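Local coordinates for protein probable receptor YhhM (Klebsiella variicola At-22, PDB 3Q6C) that is of unknown function, possibly a receptor, and belongs to the DUF2500 family with an antiparallel beta sheet, at residues V49-Y57 and L68-V76. Sequence-based numbering, arbitrary orientation.
Sequences VFRLDAPQY and LSYKGTAFV
The ring of Phe50 packs against the hairpin formed by strands 65-71 and 74-80. Its CZ meets CB of Tyr70 at 3.7 Å, CE2 reaches CD2 of Leu68, also at 3.7 Å, and CD1 lies 3.8 Å from CB of Phe75. The carbonyl O of Gly72 comes to the rim of the ring near its plane, 3.6 Å from Phe50 CE1. Phe75 runs across Phe50 at about a right angle and also meets Leu52 and Gln56. Leu52 CD2 sits over one face of the Phe75 ring in a CH-pi contact, 3.8 Å from the centroid and 27° off the normal, while the aliphatic CG of Gln56 approaches Phe75 CE1 obliquely, at 3.7 Å. Phe75 CG lies anti to its backbone N (chi1 172°), which carries the ring toward Leu52 and Gln56. No direct hydrogen bond joins the two segments; instead a water donates to Arg51 O and, over a longer distance, to Thr73 O, and accepts from Phe75 N. Behind these groups, a type II' turn from Lys71 to Ala74 shapes the hairpin, Phe50 and Leu52 are backbone-bonded to strand 33-41, and Leu68 and Tyr70 to strand 2-15. Strands 48-52 and 74-80, outermost in the sheet within this chain, approach to 6.4 Å between their short-segment axes, at 72°. Apolar contact plus one shared water is consistent with a strongly curled sheet closed by packing, not strand pairing.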
ATOM      1  N   VAL A  49       2.805   2.620   6.383  1.00 27.15           N
ATOM      2  CA  VAL A  49       1.480   3.064   5.989  1.00 25.44           C
ATOM      3  C   VAL A  49       1.464   4.133   4.909  1.00 25.09           C
ATOM      4  O   VAL A  49       2.101   5.175   5.042  1.00 24.15           O
ATOM      5  CB  VAL A  49       0.715   3.625   7.193  1.00 25.08           C
ATOM      6  CG1 VAL A  49      -0.721   3.949   6.790  1.00 23.49           C
ATOM      7  CG2 VAL A  49       0.749   2.631   8.327  1.00 23.33           C
ATOM      8  N   PHE A  50       0.714   3.863   3.846  1.00 22.49           N
ATOM      9  CA  PHE A  50       0.564   4.797   2.742  1.00 19.64           C
ATOM     10  C   PHE A  50      -0.912   5.172   2.564  1.00 20.97           C
ATOM     11  O   PHE A  50      -1.801   4.315   2.647  1.00 20.76           O
ATOM     12  CB  PHE A  50       1.075   4.168   1.456  1.00 19.49           C
ATOM     13  CG  PHE A  50       2.564   4.107   1.360  1.00 19.46           C
ATOM     14  CD1 PHE A  50       3.292   5.225   0.949  1.00 17.16           C
ATOM     15  CD2 PHE A  50       3.244   2.930   1.656  1.00 18.51           C
ATOM     16  CE1 PHE A  50       4.675   5.167   0.829  1.00 18.66           C
ATOM     17  CE2 PHE A  50       4.628   2.858   1.542  1.00 17.75           C
ATOM     18  CZ  PHE A  50       5.348   3.979   1.125  1.00 18.71           C
ATOM     19  N   ARG A  51      -1.167   6.457   2.332  1.00 21.23           N
ATOM     20  CA  ARG A  51      -2.525   6.934   2.104  1.00 19.80           C
ATOM     21  C   ARG A  51      -2.802   6.760   0.616  1.00 20.15           C
ATOM     22  O   ARG A  51      -1.949   7.055  -0.214  1.00 21.01           O
ATOM     23  CB  ARG A  51      -2.662   8.411   2.453  1.00 20.50           C
ATOM     24  CG  ARG A  51      -4.079   8.899   2.289  1.00 24.32           C
ATOM     25  CD  ARG A  51      -4.181  10.394   2.031  1.00 27.06           C
ATOM     26  NE  ARG A  51      -5.551  10.750   1.654  1.00 30.47           N
ATOM     27  CZ  ARG A  51      -5.903  11.879   1.046  1.00 32.02           C
ATOM     28  NH1 ARG A  51      -4.986  12.792   0.738  1.00 33.51           N
ATOM     29  NH2 ARG A  51      -7.170  12.085   0.717  1.00 30.82           N
ATOM     30  N   LEU A  52      -3.994   6.285   0.283  1.00 18.87           N
ATOM     31  CA  LEU A  52      -4.366   6.075  -1.109  1.00 17.09           C
ATOM     32  C   LEU A  52      -5.774   6.602  -1.358  1.00 17.97           C
ATOM     33  O   LEU A  52      -6.516   6.906  -0.413  1.00 17.46           O
ATOM     34  CB  LEU A  52      -4.373   4.580  -1.433  1.00 14.95           C
ATOM     35  CG  LEU A  52      -3.214   3.690  -1.021  1.00 15.53           C
ATOM     36  CD1 LEU A  52      -3.557   2.239  -1.306  1.00 15.76           C
ATOM     37  CD2 LEU A  52      -1.983   4.107  -1.772  1.00 19.22           C
ATOM     38  N   ASP A  53      -6.147   6.725  -2.628  1.00 16.57           N
ATOM     39  CA  ASP A  53      -7.511   7.121  -2.922  1.00 16.13           C
ATOM     40  C   ASP A  53      -8.198   5.771  -3.096  1.00 16.61           C
ATOM     41  O   ASP A  53      -7.532   4.731  -3.069  1.00 15.51           O
ATOM     42  CB  ASP A  53      -7.611   7.977  -4.192  1.00 14.78           C
ATOM     43  CG  ASP A  53      -7.033   7.303  -5.411  1.00 15.05           C
ATOM     44  OD1 ASP A  53      -6.725   6.094  -5.362  1.00 15.84           O
ATOM     45  OD2 ASP A  53      -6.900   8.003  -6.437  1.00 15.88           O
ATOM     46  N   ALA A  54      -9.509   5.773  -3.282  1.00 16.20           N
ATOM     47  CA  ALA A  54     -10.243   4.521  -3.406  1.00 16.25           C
ATOM     48  C   ALA A  54      -9.862   3.629  -4.587  1.00 16.94           C
ATOM     49  O   ALA A  54      -9.634   2.431  -4.415  1.00 18.26           O
ATOM     50  CB  ALA A  54     -11.737   4.804  -3.431  1.00 14.08           C
ATOM     51  N   PRO A  55      -9.792   4.188  -5.803  1.00 17.63           N
ATOM     52  CA  PRO A  55      -9.435   3.345  -6.956  1.00 17.33           C
ATOM     53  C   PRO A  55      -8.116   2.604  -6.743  1.00 18.39           C
ATOM     54  O   PRO A  55      -8.012   1.405  -6.994  1.00 17.05           O
ATOM     55  CB  PRO A  55      -9.341   4.348  -8.113  1.00 15.93           C
ATOM     56  CG  PRO A  55     -10.221   5.475  -7.674  1.00 17.11           C
ATOM     57  CD  PRO A  55      -9.920   5.600  -6.200  1.00 15.80           C
ATOM     58  N   GLN A  56      -7.114   3.338  -6.276  1.00 18.63           N
ATOM     59  CA  GLN A  56      -5.794   2.786  -6.036  1.00 20.67           C
ATOM     60  C   GLN A  56      -5.888   1.736  -4.932  1.00 21.16           C
ATOM     61  O   GLN A  56      -5.231   0.692  -4.984  1.00 21.99           O
ATOM     62  CB  GLN A  56      -4.836   3.913  -5.623  1.00 20.84           C
ATOM     63  CG  GLN A  56      -3.364   3.632  -5.879  1.00 22.97           C
ATOM     64  CD  GLN A  56      -3.012   3.591  -7.363  1.00 24.02           C
ATOM     65  OE1 GLN A  56      -3.118   4.599  -8.073  1.00 24.16           O
ATOM     66  NE2 GLN A  56      -2.590   2.424  -7.835  1.00 24.77           N
ATOM     67  N   TYR A  57      -6.722   2.028  -3.937  1.00 19.47           N
ATOM     68  CA  TYR A  57      -6.933   1.144  -2.798  1.00 17.65           C
ATOM     69  C   TYR A  57      -7.626  -0.165  -3.183  1.00 17.05           C
ATOM     70  O   TYR A  57      -7.175  -1.249  -2.808  1.00 15.53           O
ATOM     71  CB  TYR A  57      -7.749   1.884  -1.741  1.00 18.22           C
ATOM     72  CG  TYR A  57      -8.158   1.065  -0.540  1.00 18.13           C
ATOM     73  CD1 TYR A  57      -9.395   0.411  -0.507  1.00 18.79           C
ATOM     74  CD2 TYR A  57      -7.353   1.019   0.601  1.00 16.76           C
ATOM     75  CE1 TYR A  57      -9.825  -0.255   0.642  1.00 17.49           C
ATOM     76  CE2 TYR A  57      -7.773   0.360   1.754  1.00 16.59           C
ATOM     77  CZ  TYR A  57      -9.011  -0.267   1.769  1.00 19.37           C
ATOM     78  OH  TYR A  57      -9.461  -0.853   2.929  1.00 20.80           O
ATOM     79  N   LEU A  68       6.990  -2.520  -4.560  1.00 24.22           N
ATOM     80  CA  LEU A  68       6.381  -1.268  -4.120  1.00 22.30           C
ATOM     81  C   LEU A  68       7.250  -0.092  -4.544  1.00 22.06           C
ATOM     82  O   LEU A  68       8.413  -0.013  -4.159  1.00 24.02           O
ATOM     83  CB  LEU A  68       6.239  -1.242  -2.599  1.00 19.32           C
ATOM     84  CG  LEU A  68       5.834   0.114  -2.017  1.00 20.25           C
ATOM     85  CD1 LEU A  68       4.348   0.355  -2.234  1.00 18.81           C
ATOM     86  CD2 LEU A  68       6.150   0.149  -0.548  1.00 19.77           C
ATOM     87  N   SER A  69       6.693   0.816  -5.336  1.00 22.47           N
ATOM     88  CA  SER A  69       7.431   1.994  -5.776  1.00 22.48           C
ATOM     89  C   SER A  69       6.983   3.121  -4.880  1.00 22.21           C
ATOM     90  O   SER A  69       5.786   3.303  -4.668  1.00 20.92           O
ATOM     91  CB  SER A  69       7.104   2.343  -7.228  1.00 23.25           C
ATOM     92  OG  SER A  69       7.465   1.292  -8.109  1.00 27.95           O
ATOM     93  N   TYR A  70       7.935   3.878  -4.347  1.00 22.13           N
ATOM     94  CA  TYR A  70       7.573   4.980  -3.463  1.00 21.58           C
ATOM     95  C   TYR A  70       8.622   6.073  -3.311  1.00 21.86           C
ATOM     96  O   TYR A  70       9.818   5.830  -3.426  1.00 20.32           O
ATOM     97  CB  TYR A  70       7.251   4.442  -2.071  1.00 20.39           C
ATOM     98  CG  TYR A  70       8.462   3.864  -1.371  1.00 19.63           C
ATOM     99  CD1 TYR A  70       8.923   2.574  -1.666  1.00 20.06           C
ATOM    100  CD2 TYR A  70       9.172   4.625  -0.442  1.00 18.93           C
ATOM    101  CE1 TYR A  70      10.067   2.058  -1.048  1.00 18.04           C
ATOM    102  CE2 TYR A  70      10.309   4.126   0.176  1.00 19.50           C
ATOM    103  CZ  TYR A  70      10.754   2.844  -0.129  1.00 19.37           C
ATOM    104  OH  TYR A  70      11.893   2.374   0.485  1.00 19.01           O
ATOM    105  N   LYS A  71       8.138   7.279  -3.041  1.00 22.64           N
ATOM    106  CA  LYS A  71       8.989   8.431  -2.803  1.00 24.64           C
ATOM    107  C   LYS A  71       8.558   8.948  -1.432  1.00 25.15           C
ATOM    108  O   LYS A  71       7.499   9.556  -1.292  1.00 25.39           O
ATOM    109  CB  LYS A  71       8.778   9.499  -3.875  1.00 25.47           C
ATOM    110  CG  LYS A  71       9.663  10.731  -3.681  1.00 29.71           C
ATOM    111  CD  LYS A  71       9.489  11.772  -4.794  1.00 33.13           C
ATOM    112  CE  LYS A  71      10.029  11.282  -6.145  1.00 35.38           C
ATOM    113  NZ  LYS A  71       9.333  10.063  -6.658  1.00 34.15           N
ATOM    114  N   GLY A  72       9.376   8.680  -0.416  1.00 26.35           N
ATOM    115  CA  GLY A  72       9.049   9.098   0.936  1.00 25.43           C
ATOM    116  C   GLY A  72       7.771   8.405   1.360  1.00 26.31           C
ATOM    117  O   GLY A  72       7.625   7.195   1.182  1.00 28.62           O
ATOM    118  N   THR A  73       6.835   9.163   1.914  1.00 26.71           N
ATOM    119  CA  THR A  73       5.559   8.594   2.335  1.00 26.69           C
ATOM    120  C   THR A  73       4.523   8.649   1.223  1.00 26.59           C
ATOM    121  O   THR A  73       3.334   8.487   1.483  1.00 29.94           O
ATOM    122  CB  THR A  73       4.983   9.330   3.551  1.00 27.59           C
ATOM    123  OG1 THR A  73       5.382  10.712   3.512  1.00 28.72           O
ATOM    124  CG2 THR A  73       5.462   8.681   4.835  1.00 25.74           C
ATOM    125  N   ALA A  74       4.974   8.869  -0.011  1.00 24.55           N
ATOM    126  CA  ALA A  74       4.072   8.946  -1.159  1.00 21.44           C
ATOM    127  C   ALA A  74       4.080   7.655  -1.972  1.00 19.62           C
ATOM    128  O   ALA A  74       5.083   7.296  -2.584  1.00 19.94           O
ATOM    129  CB  ALA A  74       4.458  10.128  -2.060  1.00 22.16           C
ATOM    130  N   PHE A  75       2.947   6.968  -1.974  1.00 15.97           N
ATOM    131  CA  PHE A  75       2.803   5.730  -2.706  1.00 13.12           C
ATOM    132  C   PHE A  75       2.882   6.056  -4.186  1.00 15.65           C
ATOM    133  O   PHE A  75       2.178   6.941  -4.666  1.00 17.62           O
ATOM    134  CB  PHE A  75       1.447   5.098  -2.359  1.00 12.23           C
ATOM    135  CG  PHE A  75       1.093   3.901  -3.189  1.00  8.38           C
ATOM    136  CD1 PHE A  75       0.540   4.057  -4.453  1.00  8.73           C
ATOM    137  CD2 PHE A  75       1.334   2.615  -2.714  1.00  9.33           C
ATOM    138  CE1 PHE A  75       0.232   2.951  -5.246  1.00  8.51           C
ATOM    139  CE2 PHE A  75       1.033   1.496  -3.495  1.00  9.45           C
ATOM    140  CZ  PHE A  75       0.477   1.669  -4.774  1.00  8.12           C
ATOM    141  N   VAL A  76       3.746   5.364  -4.920  1.00 16.20           N
ATOM    142  CA  VAL A  76       3.840   5.623  -6.347  1.00 15.01           C
ATOM    143  C   VAL A  76       3.272   4.452  -7.130  1.00 16.70           C
ATOM    144  O   VAL A  76       2.781   4.633  -8.243  1.00 19.37           O
ATOM    145  CB  VAL A  76       5.288   5.894  -6.791  1.00 14.96           C
ATOM    146  CG1 VAL A  76       5.377   5.895  -8.303  1.00  9.17           C
ATOM    147  CG2 VAL A  76       5.734   7.242  -6.271  1.00 14.05           C
TER
HETATM  148  O   HOH W   1       0.555   7.843  -0.129  1.00 33.42           O